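Local coordinates for protein aromatic-amino-acid transaminase TyrB (PDB 4WD2) that probably catalyses the reversible, pyridoxal-phosphate-dependent transfer of an amino group between aromatic amino acids and 2-oxo acids, at residues Trp132-Asp135 / Pro136-Glu139; Phe143-Arg147 / Ala148-Val152; Val195-Asp198 / Glu199-Glu203; Glu317-Ser320 / Ala321-Arg324. All coordinates share one frame; numbering follows the deposited sequence.

The four contacts are local, each joining neighbours along one continuous stretch. Contact 1 leaves strand 131-135 of the large mixed sheet; contact 2 ends helix 141-147 and leads into strand 152-159. They touch through Leu133 and Val152, and both reach the second subunit. Contact 3 begins helix 199-211, and contact 4 lies within helix 309-338, across the chain's centre from contacts 1 and 2. Each mixes core and surface: Phe145, Phe150 and Val152, Leu197 and Trp202, and Leu319 and Met322 are buried, whereas Asp198 and Arg324 are exposed. Serine and water link the turn of contact 1, backbone bonds close contact 2, side chains of Asp198 and Gln201 cap the helix of contact 3, and contact 4 follows the regular helical pattern.

Contact 1. Residues Trp132-Asp135 / Pro136-Glu139; sequences WLSD and PSWE
Pro136, joined to Asp135 by a cis peptide bond, reverses the chain after strand 131-135 and brings its carbonyl back to Ser134. Ser134 OG donates to Pro136 O at 2.6 Å, approaching from above the carbonyl plane, 37° out of it. The Ser134 hydroxyl reaches this carbonyl because OG sits between its own backbone N and carbonyl carbon (chi1 59°); His190 is a further hydrogen-bond partner of OG. Next along the chain, Ser137 turns its side chain back toward the strand. Its CB lies 3.4 Å from Ser134 OG and 4.2 Å from Leu133 CB. Ser137 OG is joined to Ser134 N by one water, which accepts from that nitrogen at 3.0 Å, while His141 and His186 also hydrogen-bond to the hydroxyl. Trp138 then carries its indole away from the strand, onto helix 110-125 and against Ser292 of the second subunit, and Glu139 O makes a weak hydrogen bond to Arg288 of that subunit. The whole forms a cis-proline turn at the C-terminal end of a parallel strand, the edge of the sheet where fold type I aminotransferases generally place their cofactor site.

Contact 2. Residues Phe143-Arg147 / Ala148-Val152; sequences FIFER and AGFTV
Val152 lays its CG2 methyl over the aliphatic part of Glu146, 3.6 Å from Glu146 CG, and against Phe145 CB, the valine and glutamate side chains crossing at about a right angle. This packing follows a Schellman motif that ends helix 141-147 and sends the chain into strand 152-159. Phe150 N donates to Phe145 O at 2.9 Å with an N-H...O angle of 158°, and Gly149 N donates to Glu146 O at 3.0 Å from well above the carbonyl plane. Gly149 makes the reversal with a positive phi of 107°, as the residue that ends such a motif commonly does. Beyond the turn, the Phe150 ring presents its edge to Phe145 O, and its CD2 comes 4.1 Å from Phe145 CD1, near the plane of that ring. The two phenylalanines reach inward to Val131 on the neighbouring strand, while Phe145 also packs on Ala119 and Phe150 on Leu122 of helix 110-125. The reversal also brings Phe150 O over the last helical turn, where Glu146 CA approaches it at 3.4 Å in a nearly straight CA-H...O contact. The extended Glu146 chain carries OE2 to a salt bridge with Arg142; this oxygen also accepts from a water at 2.5 Å, and that water accepts in turn from Val152 N.

Contact 3. Residues Val195-Asp198 / Glu199-Glu203; sequences VDLD and EGQWE
A capping box starts helix 199-211, with Asp198 as the N-cap and Gln201 as its partner. Gln201 N donates to Asp198 OD1 at 2.8 Å, meeting the oxygen nearly along its C-O axis, while Asp198 N returns a bond to Gln201 OE1 at 3.0 Å with an N-H...O angle of 162°. A chi1 of 61° turns the Asp198 carboxylate toward the first helical turn. There the carboxylate and the glutamine amide stack with their planes 23° apart. Helical bonding begins with Trp202 N donating to Asp198 O. A water donating to both Asp196 O and Gln201 OE1 gives the amide oxygen a second partner and ties the incoming loop to the cap. Behind the box, Leu197 covers one face of the Trp202 indole: CB makes a CH-pi contact 3.9 Å from the centroid of the five-membered ring, and CD2 lies further along the same ring system. Leu197 also packs on Leu165 and Met170, whereas Trp202 reaches Phe234 and Ala235 of helix 234-241. At the indole edge, a water lying in the ring plane accepts from Trp202 NE1 at 2.9 Å and donates to Leu197 O.

Contact 4. Residues Glu317-Ser320 / Ala321-Arg324; sequences EELS and AMCR
Consecutive turns of one long helix, 309-338, meet here, with Ser320 and Arg324 on one flank and Leu319 and Met322 on a buried one. Four i to i+4 backbone bonds hold the turns together: Ala321 N to Glu317 O, Met322 N to Glu318 O, Cys323 N to Leu319 O and Arg324 N to Ser320 O, the last at 2.9 Å. The Arg324 side chain, bent at chi3 (-57°), folds back along the helix and sets one guanidinium face over Ser320 O, which lies toward the rim of the group. From this position Arg324 NH1 makes a weak bond to Ser320 OG, 3.3 Å long and bent to 132° at the hydrogen. A water in the guanidinium plane adds a second bridge, accepting from Arg324 NH2 at 2.9 Å and donating to Ser320 OG at 2.7 Å. On the buried flank, Met322 CE lies 4.3 Å from Leu319 CD1, and Met322 SD passes 3.7 Å from Glu318 O. Glu318 OE1 accepts from Gly55 N, which ties the helix to the loop there. This is regular alpha-helical i to i+4 bonding, and over these two turns the helix is two-sided, its buried side, Leu319 and Met322, meeting loops that carry Tyr44, Phe225 and Asn255, the residue after the cofactor-bearing Lys254, and its polar side carrying a serine-arginine pair one turn apart.

Contact 1. Residues Trp132-Asp135 / Pro136-Glu139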
# COMPACT_ATOMS: atom_id res chain seq x y z
N TRP A 132 9.58 15.49 -15.90
CA TRP A 132 9.10 16.87 -16.03
C TRP A 132 7.65 17.00 -15.58
O TRP A 132 6.78 16.29 -16.08
CB TRP A 132 9.24 17.36 -17.47
CG TRP A 132 10.61 17.90 -17.82
CD1 TRP A 132 11.00 19.20 -17.84
CD2 TRP A 132 11.76 17.13 -18.18
NE1 TRP A 132 12.32 19.30 -18.20
CE2 TRP A 132 12.81 18.04 -18.41
CE3 TRP A 132 12.00 15.76 -18.33
CZ2 TRP A 132 14.09 17.62 -18.79
CZ3 TRP A 132 13.26 15.35 -18.71
CH2 TRP A 132 14.29 16.28 -18.94
N LEU A 133 7.39 17.90 -14.63
CA LEU A 133 6.03 18.19 -14.15
C LEU A 133 5.62 19.62 -14.51
O LEU A 133 6.45 20.44 -14.87
CB LEU A 133 5.91 18.02 -12.63
CG LEU A 133 7.04 17.46 -11.77
CD1 LEU A 133 6.78 17.76 -10.30
CD2 LEU A 133 7.15 15.98 -11.97
N SER A 134 4.33 19.91 -14.39
CA SER A 134 3.83 21.24 -14.69
C SER A 134 4.24 22.24 -13.62
O SER A 134 4.45 21.89 -12.46
CB SER A 134 2.30 21.21 -14.83
OG SER A 134 1.69 20.73 -13.64
N ASP A 135 4.35 23.50 -14.02
CA ASP A 135 4.56 24.58 -13.06
C ASP A 135 3.26 25.34 -12.84
O ASP A 135 2.86 26.12 -13.69
CB ASP A 135 5.65 25.53 -13.56
CG ASP A 135 5.74 26.80 -12.73
OD1 ASP A 135 5.60 26.71 -11.50
OD2 ASP A 135 5.96 27.88 -13.32
N PRO A 136 2.59 25.10 -11.69
CA PRO A 136 2.89 24.17 -10.60
C PRO A 136 2.22 22.82 -10.80
O PRO A 136 1.57 22.61 -11.82
CB PRO A 136 2.31 24.89 -9.38
CG PRO A 136 1.07 25.52 -9.94
CD PRO A 136 1.41 25.92 -11.37
N SER A 137 2.36 21.92 -9.83
CA SER A 137 1.69 20.62 -9.92
C SER A 137 1.30 20.12 -8.54
O SER A 137 1.55 20.78 -7.54
CB SER A 137 2.60 19.60 -10.62
OG SER A 137 1.89 18.42 -10.94
N TRP A 138 0.66 18.95 -8.50
CA TRP A 138 0.28 18.30 -7.24
C TRP A 138 1.48 18.22 -6.31
O TRP A 138 2.57 17.83 -6.72
CB TRP A 138 -0.28 16.90 -7.50
CG TRP A 138 -0.78 16.21 -6.26
CD1 TRP A 138 -1.61 16.73 -5.32
CD2 TRP A 138 -0.51 14.86 -5.85
NE1 TRP A 138 -1.86 15.80 -4.33
CE2 TRP A 138 -1.20 14.64 -4.64
CE3 TRP A 138 0.26 13.82 -6.38
CZ2 TRP A 138 -1.14 13.43 -3.95
CZ3 TRP A 138 0.31 12.61 -5.69
CH2 TRP A 138 -0.39 12.43 -4.50
N GLU A 139 1.26 18.59 -5.05
CA GLU A 139 2.32 18.72 -4.06
C GLU A 139 3.18 17.46 -3.84
O GLU A 139 4.30 17.55 -3.35
CB GLU A 139 1.72 19.16 -2.71
CG GLU A 139 0.66 18.21 -2.13
CD GLU A 139 -0.76 18.55 -2.56
OE1 GLU A 139 -0.93 19.42 -3.45
OE2 GLU A 139 -1.71 17.96 -2.00
O HOH W 1 2.47 17.59 -13.75

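Contact 2. Residues Phe143-Arg147 / Ala148-Val152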
# COMPACT_ATOMS: atom_id res chain seq x y z
N PHE A 143 7.89 14.78 -4.78
CA PHE A 143 8.31 13.94 -3.68
C PHE A 143 8.38 12.47 -4.09
O PHE A 143 9.40 11.81 -3.88
CB PHE A 143 7.37 14.12 -2.48
CG PHE A 143 7.92 13.58 -1.18
CD1 PHE A 143 7.53 12.33 -0.71
CD2 PHE A 143 8.82 14.31 -0.43
CE1 PHE A 143 8.02 11.84 0.48
CE2 PHE A 143 9.32 13.82 0.77
CZ PHE A 143 8.93 12.58 1.22
N ILE A 144 7.31 11.96 -4.68
CA ILE A 144 7.26 10.57 -5.10
C ILE A 144 8.36 10.24 -6.11
O ILE A 144 9.10 9.28 -5.94
CB ILE A 144 5.87 10.20 -5.68
CG1 ILE A 144 4.80 10.25 -4.59
CG2 ILE A 144 5.89 8.82 -6.31
CD1 ILE A 144 3.38 10.08 -5.11
N PHE A 145 8.50 11.05 -7.16
CA PHE A 145 9.46 10.72 -8.21
C PHE A 145 10.92 10.97 -7.81
O PHE A 145 11.81 10.20 -8.19
CB PHE A 145 9.10 11.47 -9.49
CG PHE A 145 7.94 10.85 -10.22
CD1 PHE A 145 8.15 9.83 -11.13
CD2 PHE A 145 6.65 11.26 -9.96
CE1 PHE A 145 7.08 9.24 -11.79
CE2 PHE A 145 5.57 10.67 -10.61
CZ PHE A 145 5.79 9.66 -11.53
N GLU A 146 11.19 12.01 -7.03
CA GLU A 146 12.54 12.20 -6.53
C GLU A 146 12.95 11.07 -5.56
O GLU A 146 14.07 10.58 -5.61
CB GLU A 146 12.68 13.57 -5.85
CG GLU A 146 12.76 14.74 -6.82
CD GLU A 146 13.13 16.05 -6.13
OE1 GLU A 146 13.15 16.08 -4.88
OE2 GLU A 146 13.41 17.04 -6.84
N ARG A 147 12.04 10.66 -4.68
CA ARG A 147 12.35 9.57 -3.76
C ARG A 147 12.45 8.22 -4.49
O ARG A 147 13.08 7.29 -4.00
CB ARG A 147 11.30 9.50 -2.64
CG ARG A 147 11.39 10.64 -1.63
CD ARG A 147 12.68 10.54 -0.81
NE ARG A 147 12.81 11.63 0.16
CZ ARG A 147 12.40 11.57 1.42
NH1 ARG A 147 12.57 12.61 2.22
NH2 ARG A 147 11.82 10.48 1.89
N ALA A 148 11.85 8.14 -5.67
CA ALA A 148 11.95 6.96 -6.53
C ALA A 148 13.25 6.95 -7.35
O ALA A 148 13.54 5.98 -8.06
CB ALA A 148 10.75 6.87 -7.46
N GLY A 149 14.02 8.03 -7.26
CA GLY A 149 15.34 8.09 -7.87
C GLY A 149 15.47 8.96 -9.10
O GLY A 149 16.49 8.90 -9.79
N PHE A 150 14.45 9.77 -9.40
CA PHE A 150 14.48 10.61 -10.59
C PHE A 150 14.85 12.06 -10.30
O PHE A 150 14.42 12.64 -9.30
CB PHE A 150 13.12 10.61 -11.30
CG PHE A 150 12.83 9.34 -12.04
CD1 PHE A 150 13.42 9.09 -13.27
CD2 PHE A 150 11.95 8.41 -11.52
CE1 PHE A 150 13.16 7.93 -13.95
CE2 PHE A 150 11.67 7.24 -12.21
CZ PHE A 150 12.27 7.00 -13.43
N THR A 151 15.66 12.63 -11.19
CA THR A 151 15.81 14.08 -11.26
C THR A 151 14.51 14.66 -11.82
O THR A 151 14.02 14.23 -12.86
CB THR A 151 16.98 14.50 -12.16
OG1 THR A 151 18.20 13.92 -11.66
CG2 THR A 151 17.13 16.00 -12.19
N VAL A 152 13.95 15.63 -11.11
CA VAL A 152 12.64 16.15 -11.46
C VAL A 152 12.72 17.61 -11.88
O VAL A 152 13.27 18.45 -11.16
CB VAL A 152 11.65 15.98 -10.29
CG1 VAL A 152 10.41 16.82 -10.52
CG2 VAL A 152 11.29 14.51 -10.11
O HOH W 2 15.12 16.77 -8.71
O HOH W 3 16.66 12.21 -6.99

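Contact 3. Residues Val195-Asp198 / Glu199-Glu203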
# COMPACT_ATOMS: atom_id res chain seq x y z
N VAL A 195 -6.46 24.91 -14.32
CA VAL A 195 -6.26 25.25 -15.73
C VAL A 195 -6.03 23.96 -16.54
O VAL A 195 -5.09 23.21 -16.27
CB VAL A 195 -5.07 26.22 -15.91
CG1 VAL A 195 -4.76 26.42 -17.39
CG2 VAL A 195 -5.37 27.56 -15.25
N ASP A 196 -6.88 23.73 -17.53
CA ASP A 196 -6.80 22.53 -18.37
C ASP A 196 -6.50 22.85 -19.84
O ASP A 196 -6.86 23.91 -20.34
CB ASP A 196 -8.10 21.72 -18.31
CG ASP A 196 -8.33 21.08 -16.96
OD1 ASP A 196 -7.41 21.10 -16.12
OD2 ASP A 196 -9.44 20.53 -16.74
N LEU A 197 -5.87 21.90 -20.53
CA LEU A 197 -5.75 21.98 -21.98
C LEU A 197 -7.11 21.71 -22.61
O LEU A 197 -7.90 20.95 -22.06
CB LEU A 197 -4.73 20.98 -22.51
CG LEU A 197 -3.23 21.29 -22.50
CD1 LEU A 197 -2.71 21.54 -21.08
CD2 LEU A 197 -2.47 20.13 -23.14
N ASP A 198 -7.38 22.31 -23.77
CA ASP A 198 -8.54 21.88 -24.55
C ASP A 198 -8.12 20.76 -25.50
O ASP A 198 -6.94 20.45 -25.61
CB ASP A 198 -9.19 23.06 -25.31
CG ASP A 198 -8.25 23.72 -26.32
OD1 ASP A 198 -7.64 23.02 -27.15
OD2 ASP A 198 -8.14 24.97 -26.28
N GLU A 199 -9.09 20.14 -26.17
CA GLU A 199 -8.82 18.96 -26.99
C GLU A 199 -7.96 19.25 -28.21
O GLU A 199 -7.31 18.34 -28.73
CB GLU A 199 -10.14 18.33 -27.42
CG GLU A 199 -10.90 17.75 -26.24
CD GLU A 199 -12.15 17.01 -26.63
OE1 GLU A 199 -12.51 17.02 -27.82
OE2 GLU A 199 -12.76 16.40 -25.73
N GLY A 200 -7.96 20.50 -28.66
CA GLY A 200 -7.08 20.91 -29.74
C GLY A 200 -5.63 21.00 -29.26
O GLY A 200 -4.72 20.52 -29.94
N GLN A 201 -5.44 21.61 -28.09
CA GLN A 201 -4.11 21.69 -27.48
C GLN A 201 -3.58 20.29 -27.17
O GLN A 201 -2.40 20.01 -27.35
CB GLN A 201 -4.16 22.57 -26.23
CG GLN A 201 -4.59 24.01 -26.52
CD GLN A 201 -4.77 24.85 -25.26
OE1 GLN A 201 -5.30 24.37 -24.27
NE2 GLN A 201 -4.32 26.10 -25.31
N TRP A 202 -4.48 19.41 -26.73
CA TRP A 202 -4.11 18.02 -26.48
C TRP A 202 -3.57 17.34 -27.73
O TRP A 202 -2.53 16.70 -27.68
CB TRP A 202 -5.29 17.22 -25.93
CG TRP A 202 -5.36 17.22 -24.43
CD1 TRP A 202 -6.37 17.70 -23.66
CD2 TRP A 202 -4.36 16.73 -23.52
NE1 TRP A 202 -6.08 17.53 -22.32
CE2 TRP A 202 -4.84 16.94 -22.21
CE3 TRP A 202 -3.10 16.14 -23.69
CZ2 TRP A 202 -4.12 16.57 -21.08
CZ3 TRP A 202 -2.38 15.77 -22.56
CH2 TRP A 202 -2.89 15.99 -21.27
N GLU A 203 -4.26 17.48 -28.85
CA GLU A 203 -3.79 16.86 -30.09
C GLU A 203 -2.41 17.37 -30.47
O GLU A 203 -1.55 16.57 -30.88
CB GLU A 203 -4.77 17.10 -31.25
CG GLU A 203 -4.83 15.92 -32.22
CD GLU A 203 -5.29 14.64 -31.53
OE1 GLU A 203 -6.18 14.72 -30.65
OE2 GLU A 203 -4.76 13.56 -31.86
O HOH W 4 -6.59 25.60 -22.30
O HOH W 5 -7.87 18.55 -20.27

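Contact 4. Residues Glu317-Ser320 / Ala321-Arg324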
# COMPACT_ATOMS: atom_id res chain seq x y z
N GLU A 317 -24.72 8.85 -12.09
CA GLU A 317 -25.68 9.92 -11.88
C GLU A 317 -25.27 10.84 -10.73
O GLU A 317 -25.32 12.06 -10.88
CB GLU A 317 -27.08 9.34 -11.63
CG GLU A 317 -27.76 8.86 -12.91
CD GLU A 317 -29.16 8.29 -12.67
OE1 GLU A 317 -29.57 8.15 -11.49
OE2 GLU A 317 -29.84 7.98 -13.67
N GLU A 318 -24.88 10.27 -9.59
CA GLU A 318 -24.50 11.10 -8.44
C GLU A 318 -23.22 11.87 -8.73
O GLU A 318 -23.09 13.03 -8.36
CB GLU A 318 -24.33 10.25 -7.18
CG GLU A 318 -23.96 11.06 -5.93
CD GLU A 318 -24.11 10.28 -4.62
OE1 GLU A 318 -24.38 9.06 -4.68
OE2 GLU A 318 -23.96 10.89 -3.54
N LEU A 319 -22.28 11.22 -9.41
CA LEU A 319 -21.03 11.87 -9.78
C LEU A 319 -21.26 13.04 -10.74
O LEU A 319 -20.60 14.08 -10.65
CB LEU A 319 -20.06 10.86 -10.41
CG LEU A 319 -18.73 11.42 -10.91
CD1 LEU A 319 -17.87 11.98 -9.77
CD2 LEU A 319 -17.98 10.36 -11.70
N SER A 320 -22.21 12.88 -11.66
CA SER A 320 -22.54 13.96 -12.59
C SER A 320 -23.22 15.11 -11.85
O SER A 320 -23.01 16.28 -12.18
CB SER A 320 -23.42 13.46 -13.73
OG SER A 320 -24.75 13.24 -13.30
N ALA A 321 -24.03 14.79 -10.85
CA ALA A 321 -24.63 15.82 -10.00
C ALA A 321 -23.56 16.55 -9.19
O ALA A 321 -23.67 17.76 -8.96
CB ALA A 321 -25.67 15.21 -9.09
N MET A 322 -22.54 15.83 -8.74
CA MET A 322 -21.39 16.44 -8.07
C MET A 322 -20.66 17.38 -9.02
O MET A 322 -20.32 18.51 -8.66
CB MET A 322 -20.42 15.38 -7.55
CG MET A 322 -20.97 14.57 -6.39
SD MET A 322 -20.10 13.01 -6.15
CE MET A 322 -18.44 13.55 -5.85
N CYS A 323 -20.42 16.90 -10.24
CA CYS A 323 -19.80 17.70 -11.28
C CYS A 323 -20.58 19.00 -11.52
O CYS A 323 -20.00 20.07 -11.61
CB CYS A 323 -19.70 16.89 -12.57
SG CYS A 323 -18.70 17.64 -13.88
N ARG A 324 -21.91 18.89 -11.61
CA ARG A 324 -22.74 20.07 -11.87
C ARG A 324 -22.80 21.02 -10.67
O ARG A 324 -22.91 22.22 -10.85
CB ARG A 324 -24.16 19.64 -12.28
CG ARG A 324 -24.25 19.09 -13.70
CD ARG A 324 -25.70 18.97 -14.16
NE ARG A 324 -26.50 18.13 -13.27
CZ ARG A 324 -26.60 16.81 -13.39
NH1 ARG A 324 -25.95 16.18 -14.36
NH2 ARG A 324 -27.34 16.12 -12.53
O HOH W 6 -27.30 13.24 -12.37